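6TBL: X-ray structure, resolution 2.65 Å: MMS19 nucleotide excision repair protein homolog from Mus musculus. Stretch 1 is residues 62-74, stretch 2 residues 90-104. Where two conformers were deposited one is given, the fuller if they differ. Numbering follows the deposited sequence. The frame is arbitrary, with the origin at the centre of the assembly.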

# COMPACT_ATOMS: atom_id res chain seq x y z
N SER A 62 14.76 19.25 -24.73
CA SER A 62 13.96 20.42 -25.07
C SER A 62 12.66 20.43 -24.27
O SER A 62 11.94 19.43 -24.23
N MET A 63 12.36 21.57 -23.65
CA MET A 63 11.10 21.71 -22.93
C MET A 63 9.92 21.69 -23.89
O MET A 63 8.87 21.12 -23.57
N ALA A 64 10.07 22.28 -25.08
CA ALA A 64 8.97 22.32 -26.03
C ALA A 64 8.66 20.94 -26.58
O ALA A 64 7.50 20.61 -26.84
N VAL A 65 9.69 20.11 -26.77
CA VAL A 65 9.48 18.76 -27.27
C VAL A 65 8.74 17.92 -26.23
O VAL A 65 7.78 17.21 -26.55
N ARG A 66 9.17 18.00 -24.96
CA ARG A 66 8.48 17.26 -23.91
C ARG A 66 7.01 17.65 -23.83
O ARG A 66 6.14 16.80 -23.63
N ILE A 67 6.71 18.94 -23.99
CA ILE A 67 5.33 19.40 -23.96
C ILE A 67 4.54 18.82 -25.12
O ILE A 67 3.46 18.25 -24.94
N ALA A 68 5.08 18.94 -26.34
CA ALA A 68 4.38 18.42 -27.51
C ALA A 68 4.21 16.91 -27.42
O ALA A 68 3.16 16.37 -27.81
N ALA A 69 5.22 16.20 -26.91
CA ALA A 69 5.12 14.75 -26.79
C ALA A 69 4.00 14.35 -25.85
O ALA A 69 3.23 13.42 -26.14
N LEU A 70 3.87 15.04 -24.71
CA LEU A 70 2.81 14.72 -23.77
C LEU A 70 1.43 15.10 -24.30
O LEU A 70 0.44 14.43 -24.00
N GLN A 71 1.35 16.17 -25.10
CA GLN A 71 0.07 16.52 -25.72
C GLN A 71 -0.38 15.45 -26.70
O GLN A 71 -1.58 15.23 -26.87
N CYS A 72 0.57 14.77 -27.36
CA CYS A 72 0.21 13.64 -28.21
C CYS A 72 -0.20 12.44 -27.37
O CYS A 72 -1.11 11.69 -27.76
N MET A 73 0.45 12.23 -26.23
CA MET A 73 0.04 11.18 -25.31
C MET A 73 -1.39 11.40 -24.84
O MET A 73 -2.16 10.45 -24.68
N HIS A 74 -1.77 12.66 -24.62
CA HIS A 74 -3.16 12.98 -24.32
C HIS A 74 -4.05 12.70 -25.53
O HIS A 74 -5.12 12.11 -25.39
N GLN A 90 1.47 0.39 -18.59
CA GLN A 90 2.82 0.90 -18.76
C GLN A 90 2.84 2.41 -19.00
O GLN A 90 3.81 3.08 -18.63
N VAL A 91 1.78 2.95 -19.61
CA VAL A 91 1.72 4.39 -19.85
C VAL A 91 1.58 5.14 -18.54
O VAL A 91 2.26 6.15 -18.31
N ILE A 92 0.71 4.65 -17.65
CA ILE A 92 0.53 5.31 -16.35
C ILE A 92 1.82 5.26 -15.54
O ILE A 92 2.18 6.22 -14.85
N ARG A 93 2.54 4.14 -15.62
CA ARG A 93 3.85 4.06 -14.97
C ARG A 93 4.84 5.01 -15.64
O ARG A 93 5.59 5.72 -14.95
N ALA A 94 4.86 5.04 -16.97
CA ALA A 94 5.81 5.90 -17.68
C ALA A 94 5.51 7.37 -17.46
O ALA A 94 6.43 8.17 -17.27
N LEU A 95 4.23 7.76 -17.48
CA LEU A 95 3.87 9.16 -17.31
C LEU A 95 4.08 9.65 -15.88
O LEU A 95 3.93 10.85 -15.63
N ALA A 96 4.42 8.77 -14.94
CA ALA A 96 4.73 9.22 -13.59
C ALA A 96 6.02 10.03 -13.55
O ALA A 96 6.16 10.93 -12.72
N LYS A 97 6.96 9.74 -14.45
CA LYS A 97 8.22 10.49 -14.46
C LYS A 97 8.01 11.94 -14.89
O LYS A 97 8.50 12.84 -14.19
N PRO A 98 7.31 12.24 -16.00
CA PRO A 98 7.06 13.65 -16.33
C PRO A 98 6.24 14.40 -15.30
O PRO A 98 6.21 15.64 -15.33
N LEU A 99 5.55 13.69 -14.40
CA LEU A 99 4.85 14.38 -13.31
C LEU A 99 5.82 15.09 -12.39
O LEU A 99 5.45 16.07 -11.73
N ASP A 100 7.07 14.62 -12.32
CA ASP A 100 8.10 15.22 -11.49
C ASP A 100 9.13 15.99 -12.31
O ASP A 100 10.27 16.17 -11.87
N ASP A 101 8.75 16.44 -13.51
CA ASP A 101 9.67 17.19 -14.34
C ASP A 101 10.00 18.54 -13.71
O ASP A 101 9.23 19.08 -12.91
N LYS A 102 11.15 19.08 -14.08
CA LYS A 102 11.66 20.29 -13.45
C LYS A 102 10.92 21.56 -13.87
O LYS A 102 11.19 22.62 -13.30
N LYS A 103 9.98 21.48 -14.81
CA LYS A 103 9.25 22.66 -15.27
C LYS A 103 7.76 22.48 -15.03
O LYS A 103 7.22 21.38 -15.23
N ARG A 104 7.09 23.56 -14.61
CA ARG A 104 5.65 23.49 -14.38
C ARG A 104 4.90 23.22 -15.67
O ARG A 104 3.97 22.39 -15.70

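Met63, Arg66, Leu70 and Met73 line one side of the first helix, spaced three or four residues apart. Their CA-to-CB bonds all point toward the second stretch. Val91, Leu95, Pro98, Asp101 and Lys103 point back. The two stretches run antiparallel, with Met73 beside Val91 and Met63 beside Lys103. Together they bury 407 Å².

The apolar part lies at the Met73 end. Met73 is m at chi1, chi2 and chi3, so its chain is folded rather than extended. This places its CE 3.6 Å from Val91 CG1. The same CE is 4.4 Å from Leu95 CD1. Val91 is t. Leu70 and Leu95 share the m, t rotamer, a common one for leucine, and their methyls meet, with Leu70 CD2 3.8 Å from Leu95 CD2. Both methyls of Leu70 also pack on the proline ring; the closest pair is Leu70 CD1 and Pro98 CB at 4.0 Å.

Next comes the charged part. Arg66 starts m, t, and its chi3 of -94° lies between wells. The chain reaches across the gap, and NH1 of Arg66 forms a salt bridge with OD2 of Asp101 at 2.9 Å. Arg66 is buried, and the carboxylate of Asp101 offsets its charge there. Its NE is hydrogen-bonded to a residue just outside the stretches. Asp101 is t at chi1. Its OD2 also accepts from the backbone N of Lys103 at 3.1 Å, so one oxygen serves both stretches. Lys102 is p, then t throughout; its CE passes 4.2 Å from Arg66 NH2.

At the far end, Met63 is t, t, m and Lys103 is m, m, m, t. The bent lysine brings its CE to 3.6 Å from Met63 CE, an aliphatic contact. Lys103 NZ is hydrogen-bonded elsewhere in the structure. No hydrogen bonds are assigned across the stretches.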

# COMPACT_ATOMS: atom_id res chain seq x y z
CB SER A 62 13.66 20.44 -26.57
OG SER A 62 12.71 21.43 -26.89
CB MET A 63 11.10 23.01 -22.12
CG MET A 63 9.94 23.14 -21.15
SD MET A 63 9.70 24.84 -20.61
CE MET A 63 11.40 25.41 -20.51
CB ALA A 64 9.30 23.29 -27.17
CB VAL A 65 10.82 18.11 -27.67
CG1 VAL A 65 10.62 16.64 -28.00
CG2 VAL A 65 11.42 18.84 -28.86
CB ARG A 66 9.17 17.50 -22.56
CG ARG A 66 10.51 16.80 -22.43
CD ARG A 66 11.09 16.94 -21.02
NE ARG A 66 12.01 18.07 -20.90
CZ ARG A 66 11.77 19.17 -20.20
NH1 ARG A 66 10.63 19.29 -19.54
NH2 ARG A 66 12.67 20.13 -20.15
CB ILE A 67 5.28 20.94 -23.95
CG1 ILE A 67 5.79 21.48 -22.62
CG2 ILE A 67 3.86 21.43 -24.25
CD1 ILE A 67 5.85 22.98 -22.56
CB ALA A 68 5.14 18.80 -28.78
CB ALA A 69 6.45 14.17 -26.31
CB LEU A 70 3.07 15.42 -22.43
CG LEU A 70 4.32 14.97 -21.68
CD1 LEU A 70 4.53 15.82 -20.44
CD2 LEU A 70 4.23 13.50 -21.32
CB GLN A 71 0.18 17.87 -26.41
CG GLN A 71 0.41 19.04 -25.47
CD GLN A 71 0.52 20.37 -26.19
OE1 GLN A 71 0.44 20.43 -27.41
NE2 GLN A 71 0.72 21.43 -25.43
CB CYS A 72 1.38 13.29 -29.12
SG CYS A 72 1.56 14.39 -30.54
CB MET A 73 0.98 11.12 -24.11
CG MET A 73 2.35 10.58 -24.44
SD MET A 73 2.26 8.89 -25.06
CE MET A 73 1.48 8.07 -23.67
CB HIS A 74 -3.27 14.44 -23.89
CG HIS A 74 -4.65 14.86 -23.49
ND1 HIS A 74 -5.60 15.25 -24.40
CD2 HIS A 74 -5.23 14.95 -22.27
CE1 HIS A 74 -6.72 15.57 -23.75
NE2 HIS A 74 -6.51 15.39 -22.46
CB GLN A 90 3.53 0.18 -19.90
CG GLN A 90 3.10 0.61 -21.29
CD GLN A 90 4.10 0.22 -22.36
OE1 GLN A 90 3.85 -0.67 -23.17
NE2 GLN A 90 5.25 0.90 -22.37
CB VAL A 91 0.58 4.72 -20.83
CG1 VAL A 91 0.30 6.21 -20.82
CG2 VAL A 91 0.94 4.26 -22.24
CB ILE A 92 -0.66 4.68 -15.61
CG1 ILE A 92 -1.97 5.00 -16.34
CG2 ILE A 92 -0.72 5.16 -14.17
CD1 ILE A 92 -3.21 4.58 -15.59
CB ARG A 93 4.36 2.62 -15.00
CG ARG A 93 3.38 1.61 -14.43
CD ARG A 93 3.79 0.18 -14.74
NE ARG A 93 5.02 -0.19 -14.06
CZ ARG A 93 5.49 -1.44 -14.00
NH1 ARG A 93 6.63 -1.69 -13.36
NH2 ARG A 93 4.83 -2.43 -14.57
CB ALA A 94 5.80 5.57 -19.18
CB LEU A 95 2.42 9.40 -17.74
CG LEU A 95 2.16 9.27 -19.24
CD1 LEU A 95 0.72 9.60 -19.59
CD2 LEU A 95 3.12 10.16 -20.02
CB ALA A 96 4.82 8.03 -12.64
CB LYS A 97 9.25 9.77 -15.33
CG LYS A 97 10.54 10.55 -15.55
CD LYS A 97 11.45 9.83 -16.54
CE LYS A 97 12.73 10.61 -16.77
NZ LYS A 97 13.62 9.93 -17.75
CB PRO A 98 6.33 13.57 -17.68
CG PRO A 98 6.73 12.28 -18.25
CD PRO A 98 6.84 11.35 -17.07
CB LEU A 99 4.00 13.40 -12.51
CG LEU A 99 2.78 12.75 -13.19
CD1 LEU A 99 2.03 11.90 -12.19
CD2 LEU A 99 1.87 13.81 -13.77
CB ASP A 100 8.79 14.15 -10.65
CG ASP A 100 9.41 14.71 -9.39
OD1 ASP A 100 9.11 15.87 -9.05
OD2 ASP A 100 10.21 13.99 -8.75
CB ASP A 101 9.09 17.40 -15.74
CG ASP A 101 10.13 17.88 -16.73
OD1 ASP A 101 10.60 17.05 -17.54
OD2 ASP A 101 10.49 19.07 -16.69
CB LYS A 102 13.16 20.44 -13.75
CG LYS A 102 13.50 20.33 -15.22
CD LYS A 102 15.01 20.27 -15.44
CE LYS A 102 15.35 20.18 -16.92
NZ LYS A 102 16.82 20.04 -17.14
CB LYS A 103 9.52 22.93 -16.75
CG LYS A 103 11.00 23.11 -17.10
CD LYS A 103 11.57 24.37 -16.46
CE LYS A 103 10.86 25.62 -16.96
NZ LYS A 103 11.44 26.87 -16.39
CB ARG A 104 5.15 24.79 -13.74
CG ARG A 104 5.57 24.99 -12.29
CD ARG A 104 5.03 26.30 -11.74
NE ARG A 104 5.57 27.45 -12.47
CZ ARG A 104 6.62 28.16 -12.07
NH1 ARG A 104 7.25 27.85 -10.94
NH2 ARG A 104 7.03 29.19 -12.79